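Local coordinates for protein 4-oxalmesaconate hydratase (Pseudomonas putida, PDB 5CGZ) that catalyses the zinc-dependent hydration of the enol form of oxalomesaconate to 4-carboxy-4-hydroxy-2-oxoadipate, the third step of gallate breakdown, at residues 1-14 with 30-44. Sequence-based numbering, arbitrary orientation.
Sequences MKSALVVSAHSADF and YAMHVVCLSFGERGE. With ZN (zinc ion), chain C.
His-10 and Glu-44 meet at a zinc ion, which His-10 holds through ND1 at 2.1 Å and Glu-44 through OE2 at 2.0 Å. Carboxylate and imidazole are turned 59° apart, with CG of Glu-44 above one ring face, toward its rim, and CB of Ala-9 centred over the opposite face. Asp-122 is the ring's polar partner from the second shell and would probably steady its rotation. Asp-13 adds OD1, while His-123 and a water complete the site; Arg-17 forms a salt bridge with Asp-13 OD2, holding that carboxylate's rotation.

Seven main-chain hydrogen bonds join the parallel strands 3-8 and 31-36, from Ala-31 N to Lys-2 O (2.7 Å) as far as Leu-37 N to Ser-8 O. With helix 13-27 as the crossover they make a beta-alpha-beta unit of the Rossmann-like PIG-L fold, in which the zinc ligands gather just beyond the C-terminal ends of the parallel strands. There Ser-38 OG donates to Ala-9 O (2.8 Å), and Ser-11 OG, set between its backbone N and carbonyl carbon (chi1 56°), is turned toward Phe-39 O, above that carbonyl plane. A second water ties Ala-12 N to Phe-39 O and Glu-44 OE1.

Apolar contacts fill in the rest. Val-34 CG1 sits over the face of the Phe-14 ring, 3.9 Å from its centroid, with Cys-36 SG approaching obliquely, 3.7 Å from CE1. Met-32 curls back so that SD lies 3.6 Å from Ala-4 CB. At the far end Lys-2 CB lies over one face of Tyr-30, toward the rim, and Lys-2 CE, on that same side, is 3.6 Å from Tyr-30 CZ. Glu-108 takes a salt bridge from Lys-2 NZ and bonds the Tyr-30 hydroxyl; an alanine here would probably leave the Lys-2 methylenes without aromatic cover and Glu-108 without that hydroxyl.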
ATOM      1  N   MET A   1      27.642   4.147 -30.028  1.00 36.42           N
ATOM      2  CA  MET A   1      26.300   3.834 -30.488  1.00 38.36           C
ATOM      3  C   MET A   1      25.293   3.857 -29.345  1.00 36.86           C
ATOM      4  O   MET A   1      25.640   3.565 -28.207  1.00 36.69           O
ATOM      5  CB  MET A   1      26.264   2.469 -31.162  1.00 37.28           C
ATOM      6  CG  MET A   1      24.917   2.177 -31.805  1.00 46.66           C
ATOM      7  SD  MET A   1      25.044   0.935 -33.091  1.00 54.48           S
ATOM      8  CE  MET A   1      23.321   0.624 -33.485  1.00 55.43           C
ATOM      9  N   LYS A   2      24.049   4.213 -29.650  1.00 35.44           N
ATOM     10  CA  LYS A   2      22.978   4.097 -28.670  1.00 38.12           C
ATOM     11  C   LYS A   2      22.821   2.625 -28.306  1.00 36.15           C
ATOM     12  O   LYS A   2      22.910   1.748 -29.172  1.00 35.63           O
ATOM     13  CB  LYS A   2      21.671   4.678 -29.217  1.00 35.94           C
ATOM     14  CG  LYS A   2      21.711   6.193 -29.418  1.00 31.97           C
ATOM     15  CD  LYS A   2      20.604   6.663 -30.349  1.00 40.91           C
ATOM     16  CE  LYS A   2      19.244   6.544 -29.699  1.00 42.53           C
ATOM     17  NZ  LYS A   2      19.199   7.349 -28.436  1.00 41.80           N
ATOM     18  N   SER A   3      22.582   2.356 -27.029  0.88 35.50           N
ATOM     19  CA  SER A   3      22.494   0.979 -26.557  0.88 34.41           C
ATOM     20  C   SER A   3      21.476   0.835 -25.427  0.88 33.30           C
ATOM     21  O   SER A   3      21.051   1.826 -24.831  0.88 32.29           O
ATOM     22  CB  SER A   3      23.868   0.507 -26.088  0.88 35.93           C
ATOM     23  OG  SER A   3      24.237   1.201 -24.904  0.88 39.52           O
ATOM     24  N   ALA A   4      21.087  -0.402 -25.138  1.00 33.13           N
ATOM     25  CA  ALA A   4      20.203  -0.685 -24.006  1.00 36.04           C
ATOM     26  C   ALA A   4      20.362  -2.142 -23.601  1.00 35.86           C
ATOM     27  O   ALA A   4      20.906  -2.955 -24.357  1.00 32.25           O
ATOM     28  CB  ALA A   4      18.729  -0.360 -24.345  1.00 29.91           C
ATOM     29  N   LEU A   5      19.879  -2.466 -22.408  1.00 31.97           N
ATOM     30  CA  LEU A   5      20.185  -3.733 -21.766  1.00 28.22           C
ATOM     31  C   LEU A   5      18.929  -4.439 -21.271  1.00 32.54           C
ATOM     32  O   LEU A   5      18.028  -3.813 -20.695  1.00 31.27           O
ATOM     33  CB  LEU A   5      21.147  -3.497 -20.590  1.00 26.59           C
ATOM     34  CG  LEU A   5      21.503  -4.720 -19.742  1.00 30.51           C
ATOM     35  CD1 LEU A   5      22.343  -5.704 -20.567  1.00 30.04           C
ATOM     36  CD2 LEU A   5      22.235  -4.307 -18.463  1.00 27.96           C
ATOM     37  N   VAL A   6      18.876  -5.746 -21.487  1.00 28.96           N
ATOM     38  CA  VAL A   6      17.804  -6.561 -20.937  1.00 28.21           C
ATOM     39  C   VAL A   6      18.426  -7.622 -20.036  1.00 31.38           C
ATOM     40  O   VAL A   6      19.326  -8.345 -20.462  1.00 32.44           O
ATOM     41  CB  VAL A   6      16.962  -7.220 -22.053  1.00 30.92           C
ATOM     42  CG1 VAL A   6      15.874  -8.126 -21.462  1.00 27.04           C
ATOM     43  CG2 VAL A   6      16.359  -6.149 -22.941  1.00 25.13           C
ATOM     44  N   VAL A   7      17.983  -7.691 -18.783  1.00 30.75           N
ATOM     45  CA  VAL A   7      18.459  -8.736 -17.872  1.00 25.78           C
ATOM     46  C   VAL A   7      17.363  -9.772 -17.612  1.00 36.32           C
ATOM     47  O   VAL A   7      16.374  -9.502 -16.925  1.00 28.93           O
ATOM     48  CB  VAL A   7      18.938  -8.157 -16.544  1.00 30.72           C
ATOM     49  CG1 VAL A   7      19.499  -9.268 -15.658  1.00 29.94           C
ATOM     50  CG2 VAL A   7      19.996  -7.095 -16.798  1.00 29.15           C
ATOM     51  N   SER A   8      17.571 -10.954 -18.178  1.00 29.31           N
ATOM     52  CA  SER A   8      16.596 -12.036 -18.201  1.00 32.12           C
ATOM     53  C   SER A   8      17.004 -13.138 -17.214  1.00 34.54           C
ATOM     54  O   SER A   8      18.124 -13.645 -17.297  1.00 36.41           O
ATOM     55  CB  SER A   8      16.505 -12.573 -19.637  1.00 31.47           C
ATOM     56  OG  SER A   8      15.519 -13.565 -19.787  1.00 34.92           O
ATOM     57  N   ALA A   9      16.137 -13.504 -16.270  1.00 31.54           N
ATOM     58  CA  ALA A   9      16.515 -14.534 -15.288  1.00 33.30           C
ATOM     59  C   ALA A   9      16.777 -15.884 -15.965  1.00 33.91           C
ATOM     60  O   ALA A   9      17.764 -16.568 -15.683  1.00 33.95           O
ATOM     61  CB  ALA A   9      15.441 -14.694 -14.225  1.00 30.01           C
ATOM     62  N   HIS A  10      15.866 -16.253 -16.852  1.00 32.14           N
ATOM     63  CA  HIS A  10      15.944 -17.494 -17.603  1.00 35.61           C
ATOM     64  C   HIS A  10      15.974 -17.123 -19.076  1.00 40.39           C
ATOM     65  O   HIS A  10      15.460 -16.073 -19.455  1.00 39.16           O
ATOM     66  CB  HIS A  10      14.751 -18.385 -17.269  1.00 28.85           C
ATOM     67  CG  HIS A  10      14.488 -18.494 -15.797  1.00 37.65           C
ATOM     68  ND1 HIS A  10      13.370 -17.951 -15.194  1.00 31.78           N
ATOM     69  CD2 HIS A  10      15.218 -19.051 -14.800  1.00 30.80           C
ATOM     70  CE1 HIS A  10      13.413 -18.190 -13.894  1.00 33.05           C
ATOM     71  NE2 HIS A  10      14.527 -18.854 -13.628  1.00 32.46           N
ATOM     72  N   SER A  11      16.549 -17.980 -19.907  1.00 34.68           N
ATOM     73  CA  SER A  11      16.807 -17.618 -21.299  1.00 37.72           C
ATOM     74  C   SER A  11      15.549 -17.247 -22.099  1.00 36.12           C
ATOM     75  O   SER A  11      15.626 -16.402 -22.977  1.00 38.15           O
ATOM     76  CB  SER A  11      17.569 -18.752 -22.009  1.00 37.00           C
ATOM     77  OG  SER A  11      16.885 -19.991 -21.918  1.00 41.63           O
ATOM     78  N   ALA A  12      14.392 -17.834 -21.791  1.00 33.02           N
ATOM     79  CA  ALA A  12      13.184 -17.551 -22.580  1.00 38.51           C
ATOM     80  C   ALA A  12      12.484 -16.233 -22.211  1.00 39.30           C
ATOM     81  O   ALA A  12      11.714 -15.674 -23.000  1.00 35.01           O
ATOM     82  CB  ALA A  12      12.194 -18.705 -22.457  1.00 38.38           C
ATOM     83  N   ASP A  13      12.754 -15.732 -21.016  1.00 34.88           N
ATOM     84  CA  ASP A  13      12.007 -14.591 -20.512  1.00 33.52           C
ATOM     85  C   ASP A  13      12.081 -13.350 -21.394  1.00 36.11           C
ATOM     86  O   ASP A  13      11.071 -12.678 -21.580  1.00 33.90           O
ATOM     87  CB  ASP A  13      12.476 -14.258 -19.100  1.00 30.26           C
ATOM     88  CG  ASP A  13      11.861 -15.179 -18.069  1.00 35.41           C
ATOM     89  OD1 ASP A  13      12.610 -15.840 -17.320  1.00 34.13           O
ATOM     90  OD2 ASP A  13      10.613 -15.235 -18.016  1.00 43.03           O
ATOM     91  N   PHE A  14      13.250 -13.036 -21.947  1.00 31.62           N
ATOM     92  CA  PHE A  14      13.346 -11.811 -22.729  1.00 34.60           C
ATOM     93  C   PHE A  14      12.497 -11.921 -23.992  1.00 32.93           C
ATOM     94  O   PHE A  14      12.074 -10.908 -24.540  1.00 34.60           O
ATOM     95  CB  PHE A  14      14.813 -11.462 -23.075  1.00 32.51           C
ATOM     96  CG  PHE A  14      15.429 -12.324 -24.156  1.00 32.98           C
ATOM     97  CD1 PHE A  14      16.092 -13.503 -23.834  1.00 32.94           C
ATOM     98  CD2 PHE A  14      15.387 -11.929 -25.487  1.00 30.61           C
ATOM     99  CE1 PHE A  14      16.680 -14.291 -24.829  1.00 35.75           C
ATOM    100  CE2 PHE A  14      15.971 -12.709 -26.492  1.00 35.94           C
ATOM    101  CZ  PHE A  14      16.618 -13.894 -26.163  1.00 33.09           C
ATOM    102  N   TYR A  30      19.421   1.291 -31.859  1.00 38.43           N
ATOM    103  CA  TYR A  30      19.993   0.845 -30.584  1.00 34.38           C
ATOM    104  C   TYR A  30      20.718  -0.475 -30.741  1.00 33.81           C
ATOM    105  O   TYR A  30      20.211  -1.397 -31.393  1.00 34.91           O
ATOM    106  CB  TYR A  30      18.913   0.669 -29.513  1.00 32.86           C
ATOM    107  CG  TYR A  30      18.383   1.935 -28.903  1.00 34.41           C
ATOM    108  CD1 TYR A  30      17.483   2.737 -29.594  1.00 31.82           C
ATOM    109  CD2 TYR A  30      18.749   2.311 -27.617  1.00 30.62           C
ATOM    110  CE1 TYR A  30      16.975   3.883 -29.028  1.00 31.71           C
ATOM    111  CE2 TYR A  30      18.247   3.462 -27.042  1.00 30.40           C
ATOM    112  CZ  TYR A  30      17.360   4.242 -27.750  1.00 34.48           C
ATOM    113  OH  TYR A  30      16.855   5.390 -27.188  1.00 32.01           O
ATOM    114  N   ALA A  31      21.899  -0.567 -30.135  1.00 35.65           N
ATOM    115  CA  ALA A  31      22.553  -1.852 -29.939  1.00 38.28           C
ATOM    116  C   ALA A  31      21.939  -2.489 -28.701  1.00 37.44           C
ATOM    117  O   ALA A  31      22.284  -2.142 -27.566  1.00 34.30           O
ATOM    118  CB  ALA A  31      24.068  -1.692 -29.785  1.00 33.04           C
ATOM    119  N   MET A  32      20.995  -3.392 -28.929  1.00 35.92           N
ATOM    120  CA  MET A  32      20.304  -4.056 -27.838  1.00 35.07           C
ATOM    121  C   MET A  32      21.109  -5.257 -27.372  1.00 34.14           C
ATOM    122  O   MET A  32      21.449  -6.123 -28.173  1.00 35.11           O
ATOM    123  CB  MET A  32      18.902  -4.485 -28.273  1.00 32.23           C
ATOM    124  CG  MET A  32      17.984  -3.313 -28.657  1.00 31.75           C
ATOM    125  SD  MET A  32      17.743  -2.131 -27.304  1.00 35.31           S
ATOM    126  CE  MET A  32      17.128  -3.228 -26.014  1.00 32.12           C
ATOM    127  N   HIS A  33      21.416  -5.303 -26.078  1.00 30.88           N
ATOM    128  CA  HIS A  33      22.132  -6.443 -25.504  1.00 29.95           C
ATOM    129  C   HIS A  33      21.306  -7.155 -24.435  1.00 33.43           C
ATOM    130  O   HIS A  33      20.722  -6.514 -23.556  1.00 31.59           O
ATOM    131  CB  HIS A  33      23.466  -5.999 -24.896  1.00 30.87           C
ATOM    132  CG  HIS A  33      24.309  -7.143 -24.420  1.00 35.44           C
ATOM    133  ND1 HIS A  33      24.754  -8.142 -25.265  1.00 33.79           N
ATOM    134  CD2 HIS A  33      24.771  -7.463 -23.186  1.00 33.65           C
ATOM    135  CE1 HIS A  33      25.458  -9.021 -24.573  1.00 37.41           C
ATOM    136  NE2 HIS A  33      25.485  -8.632 -23.307  1.00 35.96           N
ATOM    137  N   VAL A  34      21.285  -8.479 -24.502  1.00 30.12           N
ATOM    138  CA  VAL A  34      20.557  -9.299 -23.545  1.00 30.69           C
ATOM    139  C   VAL A  34      21.520 -10.142 -22.711  1.00 39.37           C
ATOM    140  O   VAL A  34      22.379 -10.844 -23.258  1.00 33.87           O
ATOM    141  CB  VAL A  34      19.554 -10.227 -24.258  1.00 31.41           C
ATOM    142  CG1 VAL A  34      18.848 -11.153 -23.266  1.00 29.11           C
ATOM    143  CG2 VAL A  34      18.539  -9.406 -25.026  1.00 30.08           C
ATOM    144  N   VAL A  35      21.388 -10.056 -21.391  1.00 32.98           N
ATOM    145  CA  VAL A  35      22.036 -11.010 -20.500  1.00 32.48           C
ATOM    146  C   VAL A  35      20.999 -12.014 -19.990  1.00 35.74           C
ATOM    147  O   VAL A  35      20.015 -11.623 -19.356  1.00 32.70           O
ATOM    148  CB  VAL A  35      22.699 -10.335 -19.287  1.00 33.97           C
ATOM    149  CG1 VAL A  35      23.204 -11.394 -18.310  1.00 30.02           C
ATOM    150  CG2 VAL A  35      23.830  -9.417 -19.716  1.00 29.99           C
ATOM    151  N   CYS A  36      21.219 -13.298 -20.277  1.00 31.02           N
ATOM    152  CA  CYS A  36      20.438 -14.381 -19.683  1.00 32.56           C
ATOM    153  C   CYS A  36      21.216 -14.985 -18.527  1.00 33.03           C
ATOM    154  O   CYS A  36      22.241 -15.630 -18.740  1.00 33.95           O
ATOM    155  CB  CYS A  36      20.124 -15.464 -20.707  1.00 30.99           C
ATOM    156  SG  CYS A  36      19.167 -14.910 -22.119  1.00 35.53           S
ATOM    157  N   LEU A  37      20.736 -14.786 -17.305  1.00 29.88           N
ATOM    158  CA  LEU A  37      21.495 -15.217 -16.137  1.00 32.47           C
ATOM    159  C   LEU A  37      21.567 -16.742 -16.065  1.00 33.66           C
ATOM    160  O   LEU A  37      22.574 -17.305 -15.628  1.00 33.87           O
ATOM    161  CB  LEU A  37      20.888 -14.641 -14.853  1.00 30.79           C
ATOM    162  CG  LEU A  37      20.938 -13.110 -14.732  1.00 32.50           C
ATOM    163  CD1 LEU A  37      20.121 -12.625 -13.537  1.00 31.47           C
ATOM    164  CD2 LEU A  37      22.374 -12.611 -14.636  1.00 27.82           C
ATOM    165  N   SER A  38      20.498 -17.402 -16.502  1.00 32.77           N
ATOM    166  CA  SER A  38      20.451 -18.862 -16.536  1.00 33.53           C
ATOM    167  C   SER A  38      19.656 -19.283 -17.760  1.00 35.76           C
ATOM    168  O   SER A  38      19.191 -18.433 -18.510  1.00 37.84           O
ATOM    169  CB  SER A  38      19.822 -19.429 -15.257  1.00 32.73           C
ATOM    170  OG  SER A  38      18.408 -19.300 -15.294  1.00 34.55           O
ATOM    171  N   PHE A  39      19.486 -20.583 -17.966  1.00 32.50           N
ATOM    172  CA  PHE A  39      18.740 -21.057 -19.127  1.00 33.54           C
ATOM    173  C   PHE A  39      17.324 -21.510 -18.781  1.00 38.82           C
ATOM    174  O   PHE A  39      16.579 -21.936 -19.668  1.00 36.55           O
ATOM    175  CB  PHE A  39      19.484 -22.216 -19.804  1.00 36.21           C
ATOM    176  CG  PHE A  39      20.829 -21.835 -20.371  1.00 35.52           C
ATOM    177  CD1 PHE A  39      20.932 -21.274 -21.638  1.00 36.43           C
ATOM    178  CD2 PHE A  39      21.987 -22.058 -19.646  1.00 35.66           C
ATOM    179  CE1 PHE A  39      22.164 -20.932 -22.165  1.00 37.18           C
ATOM    180  CE2 PHE A  39      23.230 -21.720 -20.163  1.00 37.48           C
ATOM    181  CZ  PHE A  39      23.322 -21.160 -21.424  1.00 36.29           C
ATOM    182  N   GLY A  40      16.955 -21.437 -17.501  1.00 35.35           N
ATOM    183  CA  GLY A  40      15.682 -21.995 -17.051  1.00 33.08           C
ATOM    184  C   GLY A  40      15.690 -23.506 -17.223  1.00 35.16           C
ATOM    185  O   GLY A  40      14.648 -24.140 -17.427  1.00 35.29           O
ATOM    186  N   GLU A  41      16.884 -24.083 -17.122  1.00 35.09           N
ATOM    187  CA  GLU A  41      17.094 -25.495 -17.430  1.00 37.67           C
ATOM    188  C   GLU A  41      16.333 -26.439 -16.481  1.00 34.09           C
ATOM    189  O   GLU A  41      15.879 -27.502 -16.892  1.00 37.29           O
ATOM    190  CB  GLU A  41      18.600 -25.821 -17.426  1.00 33.00           C
ATOM    191  CG  GLU A  41      19.358 -25.548 -16.110  1.00 33.93           C
ATOM    192  CD  GLU A  41      19.923 -24.125 -16.008  1.00 37.00           C
ATOM    193  OE1 GLU A  41      19.438 -23.220 -16.726  1.00 38.58           O
ATOM    194  OE2 GLU A  41      20.854 -23.907 -15.200  1.00 38.69           O
ATOM    195  N   ARG A  42      16.160 -26.051 -15.226  1.00 32.62           N
ATOM    196  CA  ARG A  42      15.480 -26.929 -14.270  1.00 31.87           C
ATOM    197  C   ARG A  42      13.983 -26.636 -14.104  1.00 41.03           C
ATOM    198  O   ARG A  42      13.182 -27.561 -13.941  1.00 35.75           O
ATOM    199  CB  ARG A  42      16.177 -26.854 -12.911  1.00 33.00           C
ATOM    200  CG  ARG A  42      17.593 -27.428 -12.943  1.00 37.60           C
ATOM    201  CD  ARG A  42      18.544 -26.673 -12.024  1.00 35.49           C
ATOM    202  NE  ARG A  42      18.128 -26.726 -10.624  1.00 36.16           N
ATOM    203  CZ  ARG A  42      18.441 -27.712  -9.788  1.00 41.53           C
ATOM    204  NH1 ARG A  42      19.163 -28.741 -10.218  1.00 35.13           N
ATOM    205  NH2 ARG A  42      18.031 -27.674  -8.526  1.00 32.78           N
ATOM    206  N   GLY A  43      13.592 -25.364 -14.155  1.00 36.74           N
ATOM    207  CA  GLY A  43      12.209 -25.010 -13.870  1.00 35.11           C
ATOM    208  C   GLY A  43      11.364 -24.474 -15.015  1.00 36.74           C
ATOM    209  O   GLY A  43      10.170 -24.258 -14.846  1.00 36.34           O
ATOM    210  N   GLU A  44      11.974 -24.234 -16.172  0.62 34.64           N
ATOM    211  CA  GLU A  44      11.233 -23.722 -17.325  0.62 36.16           C
ATOM    212  C   GLU A  44      11.486 -24.597 -18.560  0.62 39.82           C
ATOM    213  O   GLU A  44      11.518 -24.103 -19.689  0.62 39.18           O
ATOM    214  CB  GLU A  44      11.611 -22.255 -17.616  0.62 36.47           C
ATOM    215  CG  GLU A  44      11.324 -21.267 -16.460  0.62 36.57           C
ATOM    216  CD  GLU A  44      11.482 -19.786 -16.861  0.62 40.58           C
ATOM    217  OE1 GLU A  44      12.040 -19.505 -17.942  0.62 46.95           O
ATOM    218  OE2 GLU A  44      11.036 -18.894 -16.099  0.62 34.26           O
TER
HETATM  219 ZN    ZN C 301      11.708 -17.055 -16.019  1.00 35.03          ZN
HETATM  220  O   HOH W   1      13.991 -20.357 -20.169  1.00 40.87           O
HETATM  221  O   HOH W   2       9.502 -17.749 -16.948  1.00 47.84           O